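Local coordinates for protein putative TIM-barrel metal-dependent hydrolase (Mycobacterium avium subsp. paratuberculosis S397, PDB 4DZI) that probably acts as a metal-dependent hydrolase of the amidohydrolase superfamily, holding a pair of metal ions in a TIM-barrel active site, at residues 90-94 with 95-99; 336-339 with 340-343; 354-357 with 358-361; 381-385 with 386-390. All coordinates share one frame; numbering follows the deposited sequence. Where two conformers were deposited one is given.

Contact 1. Residues 90-94 with 95-99; sequences KVERL and ADHPE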
loop_
_atom_site.group_PDB
_atom_site.type_symbol
_atom_site.label_atom_id
_atom_site.label_comp_id
_atom_site.label_asym_id
_atom_site.label_seq_id
_atom_site.Cartn_x
_atom_site.Cartn_y
_atom_site.Cartn_z
ATOM N N LYS C 90 24.949 -17.521 -6.299
ATOM C CA LYS C 90 26.352 -17.931 -6.391
ATOM C C LYS C 90 27.079 -16.910 -5.553
ATOM O O LYS C 90 26.628 -15.762 -5.465
ATOM C CB LYS C 90 26.857 -17.846 -7.837
ATOM C CG LYS C 90 27.055 -19.175 -8.540
ATOM C CD LYS C 90 25.733 -19.885 -8.759
ATOM C CE LYS C 90 25.953 -21.232 -9.423
ATOM N NZ LYS C 90 24.757 -22.097 -9.261
ATOM N N VAL C 91 28.158 -17.332 -4.886
ATOM C CA VAL C 91 28.972 -16.418 -4.058
ATOM C C VAL C 91 30.448 -16.545 -4.422
ATOM O O VAL C 91 30.867 -17.522 -5.046
ATOM C CB VAL C 91 28.811 -16.596 -2.522
ATOM C CG1 VAL C 91 27.379 -16.291 -2.047
ATOM C CG2 VAL C 91 29.277 -17.974 -2.060
ATOM N N GLU C 92 31.215 -15.546 -4.009
ATOM C CA GLU C 92 32.650 -15.444 -4.304
ATOM C C GLU C 92 33.345 -14.992 -3.047
ATOM O O GLU C 92 32.704 -14.531 -2.100
ATOM C CB GLU C 92 32.879 -14.352 -5.363
ATOM C CG GLU C 92 32.263 -14.684 -6.718
ATOM C CD GLU C 92 32.549 -13.628 -7.764
ATOM O OE1 GLU C 92 31.820 -12.597 -7.820
ATOM O OE2 GLU C 92 33.510 -13.834 -8.547
ATOM N N ARG C 93 34.672 -15.087 -3.020
ATOM C CA ARG C 93 35.461 -14.541 -1.914
ATOM C C ARG C 93 35.534 -13.016 -1.982
ATOM O O ARG C 93 35.848 -12.448 -3.039
ATOM C CB ARG C 93 36.879 -15.136 -1.950
ATOM C CG ARG C 93 36.910 -16.658 -1.876
ATOM C CD ARG C 93 38.339 -17.200 -1.934
ATOM N NE ARG C 93 38.531 -18.291 -0.984
ATOM C CZ ARG C 93 37.983 -19.495 -1.106
ATOM N NH1 ARG C 93 38.216 -20.428 -0.188
ATOM N NH2 ARG C 93 37.215 -19.773 -2.151
ATOM N N LEU C 94 35.265 -12.351 -0.859
ATOM C CA LEU C 94 35.310 -10.901 -0.826
ATOM C C LEU C 94 36.692 -10.353 -1.213
ATOM O O LEU C 94 36.786 -9.352 -1.906
ATOM C CB LEU C 94 34.913 -10.374 0.557
ATOM C CG LEU C 94 34.887 -8.832 0.718
ATOM C CD1 LEU C 94 33.886 -8.184 -0.236
ATOM C CD2 LEU C 94 34.501 -8.480 2.142
ATOM N N ALA C 95 37.754 -11.024 -0.791
ATOM C CA ALA C 95 39.096 -10.578 -1.125
ATOM C C ALA C 95 39.381 -10.622 -2.635
ATOM O O ALA C 95 40.321 -9.955 -3.100
ATOM C CB ALA C 95 40.137 -11.379 -0.347
ATOM N N ASP C 96 38.612 -11.400 -3.403
ATOM C CA ASP C 96 38.790 -11.388 -4.876
ATOM C C ASP C 96 38.206 -10.123 -5.537
ATOM O O ASP C 96 38.387 -9.885 -6.736
ATOM C CB ASP C 96 38.215 -12.641 -5.511
ATOM C CG ASP C 96 39.072 -13.879 -5.223
ATOM O OD1 ASP C 96 40.190 -13.707 -4.690
ATOM O OD2 ASP C 96 38.608 -14.996 -5.499
ATOM N N HIS C 97 37.512 -9.321 -4.737
ATOM C CA HIS C 97 36.844 -8.108 -5.226
ATOM C C HIS C 97 37.104 -6.899 -4.409
ATOM O O HIS C 97 36.196 -6.341 -3.782
ATOM C CB HIS C 97 35.346 -8.365 -5.370
ATOM C CG HIS C 97 35.062 -9.386 -6.422
ATOM N ND1 HIS C 97 35.061 -9.086 -7.733
ATOM C CD2 HIS C 97 34.906 -10.772 -6.338
ATOM C CE1 HIS C 97 34.850 -10.209 -8.448
ATOM N NE2 HIS C 97 34.760 -11.233 -7.594
ATOM N N PRO C 98 38.352 -6.441 -4.379
ATOM C CA PRO C 98 38.696 -5.272 -3.616
ATOM C C PRO C 98 37.900 -4.039 -4.024
ATOM O O PRO C 98 37.798 -3.119 -3.229
ATOM C CB PRO C 98 40.196 -5.052 -3.942
ATOM C CG PRO C 98 40.427 -5.789 -5.203
ATOM C CD PRO C 98 39.517 -6.989 -5.115
ATOM N N GLU C 99 37.364 -4.025 -5.244
ATOM C CA GLU C 99 36.615 -2.861 -5.749
ATOM C C GLU C 99 35.315 -2.652 -4.952
ATOM O O GLU C 99 34.680 -1.577 -5.045
ATOM C CB GLU C 99 36.316 -3.009 -7.246
ATOM C CG GLU C 99 35.352 -4.139 -7.646
ATOM C CD GLU C 99 35.999 -5.504 -7.819
ATOM O OE1 GLU C 99 37.159 -5.739 -7.376
ATOM O OE2 GLU C 99 35.334 -6.360 -8.423
HETATM O O HOH W 1 36.251 -15.458 -5.589
#
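The imidazole ring of His97 is met at its edge by the carboxylate of Glu92, with the backbone oxygen of Arg93 also near the ring plane, beside CD2. His97 NE2 donates to Glu92 OE2 over 3.0 Å, and the N-H...O angle of 156° makes the bond fairly straight. NE2 stands 59° out of the carboxylate plane, so OE2 is met from above it, while the oxygen itself lies only slightly off the ring plane. At another part of the edge, in the plane of the ring, His97 ND1 donates to Glu99 OE2 (2.8 Å) on that oxygen's syn side. Both ring nitrogens therefore give a hydrogen to a carboxylate, which fixes the rotation of the imidazole and is consistent with a protonated, positively charged ring. Tyr100 meets the ring with its plane nearly parallel. Glu92 comes to the ring because CG stands beside its own backbone N (chi1 -65°) and the chain beyond it is extended, crossing His97 at about a right angle. The backbone between the two side chains turns: Asp96 N bonds to Arg93 O at 3.0 Å, and His97 N to Leu94 O at 2.9 Å. Arg93 and Asp96 run side by side, and a water accepts from Arg93 N. Their charged ends stay apart, with Arg93 NE 5.6 Å from Asp96 OD2. Successive i to i+3 bonds of this kind define a 3-10 turn, here leading from strand 91-92 toward helix 103-113, with a His-carboxylate hydrogen bond laid across it.

Contact 2. Residues 336-339 with 340-343; sequences EDDL and PELA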
loop_
_atom_site.group_PDB
_atom_site.type_symbol
_atom_site.label_atom_id
_atom_site.label_comp_id
_atom_site.label_asym_id
_atom_site.label_seq_id
_atom_site.Cartn_x
_atom_site.Cartn_y
_atom_site.Cartn_z
ATOM N N GLU C 336 12.707 -3.945 -15.737
ATOM C CA GLU C 336 11.537 -4.527 -16.416
ATOM C C GLU C 336 10.352 -3.595 -16.540
ATOM O O GLU C 336 9.354 -3.918 -17.166
ATOM C CB GLU C 336 11.103 -5.826 -15.714
ATOM C CG GLU C 336 12.010 -7.018 -15.980
ATOM C CD GLU C 336 11.975 -7.477 -17.432
ATOM O OE1 GLU C 336 13.054 -7.546 -18.049
ATOM O OE2 GLU C 336 10.879 -7.767 -17.966
ATOM N N ASP C 337 10.465 -2.413 -15.950
ATOM C CA ASP C 337 9.407 -1.431 -16.049
ATOM C C ASP C 337 9.119 -1.014 -17.507
ATOM O O ASP C 337 9.997 -1.041 -18.373
ATOM C CB ASP C 337 9.766 -0.197 -15.205
ATOM C CG ASP C 337 9.807 -0.477 -13.722
ATOM O OD1 ASP C 337 9.426 -1.588 -13.266
ATOM O OD2 ASP C 337 10.213 0.442 -12.970
ATOM N N ASP C 338 7.878 -0.638 -17.770
ATOM C CA ASP C 338 7.501 -0.128 -19.089
ATOM C C ASP C 338 8.065 1.301 -19.269
ATOM O O ASP C 338 7.466 2.311 -18.824
ATOM C CB ASP C 338 5.976 -0.146 -19.189
ATOM C CG ASP C 338 5.463 0.257 -20.562
ATOM O OD1 ASP C 338 6.201 0.885 -21.341
ATOM O OD2 ASP C 338 4.297 -0.054 -20.856
ATOM N N LEU C 339 9.241 1.401 -19.897
ATOM C CA LEU C 339 9.959 2.685 -19.939
ATOM C C LEU C 339 9.360 3.732 -20.894
ATOM O O LEU C 339 9.272 4.915 -20.552
ATOM C CB LEU C 339 11.465 2.465 -20.166
ATOM C CG LEU C 339 12.091 1.585 -19.070
ATOM C CD1 LEU C 339 13.571 1.367 -19.354
ATOM C CD2 LEU C 339 11.897 2.166 -17.673
ATOM N N PRO C 340 8.910 3.301 -22.085
ATOM C CA PRO C 340 8.123 4.192 -22.937
ATOM C C PRO C 340 6.924 4.769 -22.188
ATOM O O PRO C 340 6.652 5.964 -22.257
ATOM C CB PRO C 340 7.667 3.268 -24.078
ATOM C CG PRO C 340 8.755 2.251 -24.168
ATOM C CD PRO C 340 9.182 2.007 -22.739
ATOM N N GLU C 341 6.195 3.935 -21.462
ATOM C CA GLU C 341 5.046 4.446 -20.721
ATOM C C GLU C 341 5.492 5.399 -19.631
ATOM O O GLU C 341 4.892 6.442 -19.429
ATOM C CB GLU C 341 4.222 3.295 -20.117
ATOM C CG GLU C 341 3.124 3.749 -19.169
ATOM C CD GLU C 341 1.963 4.434 -19.880
ATOM O OE1 GLU C 341 1.786 4.200 -21.095
ATOM O OE2 GLU C 341 1.219 5.203 -19.223
ATOM N N LEU C 342 6.556 5.040 -18.905
ATOM C CA LEU C 342 7.038 5.923 -17.854
ATOM C C LEU C 342 7.366 7.294 -18.448
ATOM O O LEU C 342 7.082 8.315 -17.842
ATOM C CB LEU C 342 8.305 5.322 -17.171
ATOM C CG LEU C 342 8.856 6.101 -15.963
ATOM C CD1 LEU C 342 7.817 6.276 -14.855
ATOM C CD2 LEU C 342 10.106 5.411 -15.416
ATOM N N ALA C 343 7.993 7.313 -19.631
ATOM C CA ALA C 343 8.405 8.598 -20.243
ATOM C C ALA C 343 7.164 9.421 -20.570
ATOM O O ALA C 343 7.110 10.657 -20.433
ATOM C CB ALA C 343 9.224 8.344 -21.509
#
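Asp338 meets Glu341 in an N-cap at the start of helix 339-346, where its carboxylate takes the backbone hydrogen of the residue three places on. Glu341 N donates to Asp338 OD1 at 3.1 Å, and the N-H...O angle of 160° supports a well-directed capping bond. The donor stands 58° out of the carboxylate plane, above it. The same carboxylate rests against the side chain of the residue it caps: Asp338 CG is 3.3 Å from Glu341 CB. What puts it there is the first torsion of Asp338, which turns CG beside the carbonyl carbon and opposite N (chi1 -175°), folding the acid back over the first turn.

The next shell is the backbone. Leu342 N bonds to Asp338 O and Ala343 N to Leu339 O, each over 2.9 Å, the first two i to i+4 steps of the helix. Pro340, which has no N-H to offer, occupies a first-turn position where none is needed; the peptide link brings its CD to 3.5 Å from Leu339 CB.

Farther out, Asp338 OD2 and Glu341 OE1 are 4.9 Å apart, like charges not in contact, and Glu341 turns its own carboxylate to a salt bridge with Arg344, which probably eases the repulsion. A negative group at the N-terminus would probably be favoured by the helix dipole. Leu339 is buried against Pro333, Leu373 and Phe376, while Leu342 packs on Ser296. Between these two leucines, methyl faces methyl: Leu339 CD2 lies 4.3 Å from Leu342 CD2.

Contact 3. Residues 354-357 with 358-361; sequences GSDW and PHGE. With CD (cadmium ion), chain P; CD (cadmium ion), chain Q.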
loop_
_atom_site.group_PDB
_atom_site.type_symbol
_atom_site.label_atom_id
_atom_site.label_comp_id
_atom_site.label_asym_id
_atom_site.label_seq_id
_atom_site.Cartn_x
_atom_site.Cartn_y
_atom_site.Cartn_z
ATOM N N GLY C 354 20.269 3.369 -13.557
ATOM C CA GLY C 354 21.015 2.922 -12.368
ATOM C C GLY C 354 21.104 1.392 -12.478
ATOM O O GLY C 354 20.123 0.732 -12.807
ATOM N N SER C 355 22.275 0.828 -12.219
ATOM C CA SER C 355 22.480 -0.607 -12.395
ATOM C C SER C 355 22.364 -1.417 -11.098
ATOM O O SER C 355 22.100 -2.629 -11.157
ATOM C CB SER C 355 23.899 -0.860 -12.935
ATOM O OG SER C 355 24.840 -0.464 -11.949
ATOM N N ASP C 356 22.573 -0.765 -9.951
ATOM C CA ASP C 356 22.606 -1.420 -8.639
ATOM C C ASP C 356 23.788 -2.345 -8.517
ATOM O O ASP C 356 23.781 -3.271 -7.717
ATOM C CB ASP C 356 21.314 -2.215 -8.375
ATOM C CG ASP C 356 21.114 -2.556 -6.894
ATOM O OD1 ASP C 356 21.530 -1.809 -5.994
ATOM O OD2 ASP C 356 20.462 -3.590 -6.652
ATOM N N TRP C 357 24.811 -2.112 -9.327
ATOM C CA TRP C 357 26.016 -2.941 -9.199
ATOM C C TRP C 357 26.764 -2.668 -7.910
ATOM O O TRP C 357 26.907 -1.526 -7.493
ATOM C CB TRP C 357 26.892 -2.630 -10.428
ATOM C CG TRP C 357 27.942 -3.684 -10.658
ATOM C CD1 TRP C 357 27.825 -4.844 -11.418
ATOM C CD2 TRP C 357 29.312 -3.714 -10.135
ATOM N NE1 TRP C 357 29.004 -5.574 -11.392
ATOM C CE2 TRP C 357 29.914 -4.962 -10.625
ATOM C CE3 TRP C 357 30.065 -2.883 -9.313
ATOM C CZ2 TRP C 357 31.231 -5.320 -10.316
ATOM C CZ3 TRP C 357 31.386 -3.253 -9.023
ATOM C CH2 TRP C 357 31.940 -4.462 -9.499
ATOM N N PRO C 358 27.291 -3.710 -7.224
ATOM C CA PRO C 358 27.430 -5.109 -7.578
ATOM C C PRO C 358 26.391 -6.008 -6.920
ATOM O O PRO C 358 26.643 -7.187 -6.760
ATOM C CB PRO C 358 28.769 -5.447 -6.940
ATOM C CG PRO C 358 28.740 -4.723 -5.658
ATOM C CD PRO C 358 28.086 -3.398 -6.013
ATOM N N HIS C 359 25.232 -5.478 -6.530
ATOM C CA HIS C 359 24.279 -6.365 -5.837
ATOM C C HIS C 359 23.766 -7.521 -6.657
ATOM O O HIS C 359 23.712 -7.467 -7.864
ATOM C CB HIS C 359 23.084 -5.516 -5.349
ATOM C CG HIS C 359 23.379 -4.674 -4.129
ATOM N ND1 HIS C 359 22.425 -3.870 -3.533
ATOM C CD2 HIS C 359 24.518 -4.555 -3.361
ATOM C CE1 HIS C 359 22.957 -3.286 -2.459
ATOM N NE2 HIS C 359 24.233 -3.720 -2.338
ATOM N N GLY C 360 23.361 -8.610 -5.993
ATOM C CA GLY C 360 22.927 -9.769 -6.769
ATOM C C GLY C 360 21.694 -9.504 -7.624
ATOM O O GLY C 360 21.539 -10.070 -8.728
ATOM N N GLU C 361 20.818 -8.631 -7.113
ATOM C CA GLU C 361 19.585 -8.223 -7.823
ATOM C C GLU C 361 19.828 -7.136 -8.880
ATOM O O GLU C 361 18.902 -6.739 -9.614
ATOM C CB GLU C 361 18.520 -7.736 -6.809
ATOM C CG GLU C 361 18.871 -6.445 -6.031
ATOM C CD GLU C 361 19.696 -6.655 -4.757
ATOM O OE1 GLU C 361 20.188 -7.807 -4.550
ATOM O OE2 GLU C 361 19.843 -5.685 -3.928
HETATM CD CD CD P . 20.283 -3.512 -4.315
HETATM CD CD CD Q . 20.818 0.193 -5.078
HETATM O O HOH W 2 18.147 -3.656 -8.379
HETATM O O HOH W 3 19.681 -3.056 -1.948
#
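One side of the binuclear metal site is supplied by a short loop in which Asp356, His359 and Glu361 converge on cadmium. Asp356 bridges the two ions: its OD1 binds the chain Q cadmium at 2.3 Å and the chain P cadmium at 2.7 Å. OD2 also binds the latter, making the carboxylate bidentate there. His359 ND1 (2.3 Å) and Glu361 OE2 (2.2 Å) complete the loop's share of the chain P cadmium, which holds a water too. Glu361 reaches in through a bent chain, CG lying between N and the carbonyl carbon (chi1 65°), which brings CG within 3.3 Å of Asp356 OD2. His359 NE2, facing away from the metal, is held by Thr123.

The loop is shaped by the bond from His359 N to Asp356 O, in the carbonyl plane, and by an ST turn in which Trp357 N donates to Ser355 OG. A cis peptide precedes Pro358, whose CA lies over one face of the indole, 3.6 Å from the centroid of the Trp357 five-membered ring: a CH-pi contact. Glu293 also binds both ions, while Asp13, His15 and His230 serve the chain Q cadmium, a ligand set consistent with the two-metal centre of a TIM-barrel amidohydrolase.

Contact 4. Residues 381-385 with 386-390; sequences IRKIM and RDNAL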
loop_
_atom_site.group_PDB
_atom_site.type_symbol
_atom_site.label_atom_id
_atom_site.label_comp_id
_atom_site.label_asym_id
_atom_site.label_seq_id
_atom_site.Cartn_x
_atom_site.Cartn_y
_atom_site.Cartn_z
ATOM N N ILE C 381 18.340 8.142 -25.366
ATOM C CA ILE C 381 19.197 7.179 -24.656
ATOM C C ILE C 381 20.332 7.918 -23.970
ATOM O O ILE C 381 20.671 7.621 -22.831
ATOM C CB ILE C 381 19.711 6.061 -25.569
ATOM C CG1 ILE C 381 18.522 5.199 -25.996
ATOM C CG2 ILE C 381 20.760 5.200 -24.863
ATOM C CD1 ILE C 381 18.809 4.221 -27.109
ATOM N N ARG C 382 20.907 8.910 -24.652
ATOM C CA ARG C 382 21.964 9.740 -24.029
ATOM C C ARG C 382 21.456 10.479 -22.795
ATOM O O ARG C 382 22.194 10.633 -21.814
ATOM C CB ARG C 382 22.574 10.689 -25.079
ATOM C CG ARG C 382 23.383 11.888 -24.559
ATOM C CD ARG C 382 24.759 11.484 -24.057
ATOM N NE ARG C 382 25.581 12.637 -23.692
ATOM C CZ ARG C 382 26.620 13.082 -24.405
ATOM N NH1 ARG C 382 26.965 12.489 -25.549
ATOM N NH2 ARG C 382 27.322 14.123 -23.960
ATOM N N LYS C 383 20.172 10.867 -22.768
ATOM C CA LYS C 383 19.637 11.516 -21.582
ATOM C C LYS C 383 19.537 10.503 -20.460
ATOM O O LYS C 383 19.957 10.763 -19.334
ATOM C CB LYS C 383 18.230 12.097 -21.813
ATOM C CG LYS C 383 18.210 13.274 -22.777
ATOM C CD LYS C 383 16.784 13.772 -22.925
ATOM C CE LYS C 383 16.819 15.113 -23.663
ATOM N NZ LYS C 383 15.506 15.817 -23.688
ATOM N N ILE C 384 18.938 9.354 -20.765
ATOM C CA ILE C 384 18.693 8.333 -19.734
ATOM C C ILE C 384 20.001 7.771 -19.166
ATOM O O ILE C 384 20.145 7.568 -17.942
ATOM C CB ILE C 384 17.821 7.214 -20.312
ATOM C CG1 ILE C 384 16.408 7.785 -20.561
ATOM C CG2 ILE C 384 17.725 6.044 -19.346
ATOM C CD1 ILE C 384 15.524 6.836 -21.339
ATOM N N MET C 385 20.972 7.548 -20.045
ATOM C CA MET C 385 22.247 6.967 -19.605
ATOM C C MET C 385 23.274 7.916 -19.011
ATOM O O MET C 385 24.233 7.482 -18.375
ATOM C CB MET C 385 22.899 6.224 -20.786
ATOM C CG MET C 385 22.076 5.073 -21.350
ATOM S SD MET C 385 21.678 3.766 -20.144
ATOM C CE MET C 385 23.277 3.088 -19.739
ATOM N N ARG C 386 23.080 9.209 -19.214
ATOM C CA ARG C 386 24.083 10.165 -18.787
ATOM C C ARG C 386 23.554 11.545 -18.405
ATOM O O ARG C 386 23.775 12.024 -17.304
ATOM C CB ARG C 386 25.096 10.297 -19.923
ATOM C CG ARG C 386 26.186 11.281 -19.615
ATOM C CD ARG C 386 27.164 11.359 -20.762
ATOM N NE ARG C 386 28.095 12.405 -20.375
ATOM C CZ ARG C 386 29.176 12.244 -19.605
ATOM N NH1 ARG C 386 29.564 11.044 -19.169
ATOM N NH2 ARG C 386 29.888 13.313 -19.262
ATOM N N ASP C 387 22.856 12.219 -19.323
ATOM C CA ASP C 387 22.630 13.630 -19.054
ATOM C C ASP C 387 21.527 13.952 -18.054
ATOM O O ASP C 387 21.567 15.001 -17.390
ATOM C CB ASP C 387 22.430 14.364 -20.356
ATOM C CG ASP C 387 23.726 14.440 -21.148
ATOM O OD1 ASP C 387 24.781 14.681 -20.532
ATOM O OD2 ASP C 387 23.696 14.254 -22.360
ATOM N N ASN C 388 20.530 13.076 -17.917
ATOM C CA ASN C 388 19.527 13.374 -16.908
ATOM C C ASN C 388 20.137 13.380 -15.510
ATOM O O ASN C 388 19.722 14.145 -14.660
ATOM C CB ASN C 388 18.417 12.334 -16.929
ATOM C CG ASN C 388 17.557 12.440 -18.181
ATOM O OD1 ASN C 388 17.566 13.454 -18.877
ATOM N ND2 ASN C 388 16.810 11.395 -18.465
ATOM N N ALA C 389 21.081 12.483 -15.257
ATOM C CA ALA C 389 21.759 12.429 -13.948
ATOM C C ALA C 389 22.542 13.728 -13.717
ATOM O O ALA C 389 22.579 14.234 -12.617
ATOM C CB ALA C 389 22.693 11.234 -13.876
ATOM N N LEU C 390 23.182 14.239 -14.776
ATOM C CA LEU C 390 23.929 15.487 -14.634
ATOM C C LEU C 390 22.955 16.634 -14.386
ATOM O O LEU C 390 23.228 17.518 -13.566
ATOM C CB LEU C 390 24.798 15.727 -15.879
ATOM C CG LEU C 390 25.925 14.703 -15.974
ATOM C CD1 LEU C 390 26.571 14.748 -17.360
ATOM C CD2 LEU C 390 26.961 14.979 -14.893
HETATM O O HOH W 4 27.120 14.929 -21.272
HETATM O O HOH W 5 21.085 10.098 -16.669
#
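Arg382 lies alongside Arg386 on helix 378-393 and overlaps its aliphatic part, Arg382 NE standing 3.6 Å from Arg386 CD. The two side chains point the same way with guanidinium planes at 90°. Asp387 probably offsets the like charges: Arg382 NE forms a salt bridge to Asp387 OD2 at 2.8 Å, although the N-H...O angle of 131° shows a bent bond, and the oxygen lies off the guanidinium plane. A bend at chi2 (76°) brings NE back over the acid. One water then ties the two arginines, accepting from Arg382 NH2 and from Arg386 NE; its approach to Asp387 OD1 is short, 2.5 Å from the water oxygen, and that leg is doubtful.

The backbone beneath widens into a pi-type turn. Asp387 N bonds to Arg382 O (3.0 Å) and Asn388 N to Lys383 O (2.8 Å), both i to i+5, while Arg386 N makes only weak bonds to these two oxygens. Asn388 leans on Lys383, its OD1 3.3 Å from Lys383 CB, but its ND2 donates to Ile351 O. A second water accepts from Ala389 N and approaches Lys383 O.

Beyond the helix, the Arg382 guanidinium makes a cation-pi contact with Tyr7, and Ile384 reaches Leu373, in the loop after helix 339-346. Met385 and Ala389 press on strand 9-15, and Arg386 NH1 pairs with Glu116, so the widened turn is fastened to strand 9-15 by packing and to strand 115-121 by a salt bridge.

How the contacts relate
Contact 3 supplies ligands to both cadmium ions and is the nearest of the four to the centre of the chain. Contact 1 is the one that touches it: Glu99 CG packs on Trp357 CH2 at 3.9 Å, so the turn of 90-99 borders the metal-binding loop while the centres of the two contacts stand about 15 Å apart. Contacts 2 and 4 lie on the successive helices 339-346 and 378-393, with centres about 15 Å apart and nearest atoms about 6 Å apart; Leu373, in the intervening loop, touches both Leu339 and Ile384. Between nearest atoms, contact 4 comes within about 6 Å of contact 3, and contact 2 within about 9 Å. Contact 1 remains about 19 Å from both helical contacts, nearest atoms.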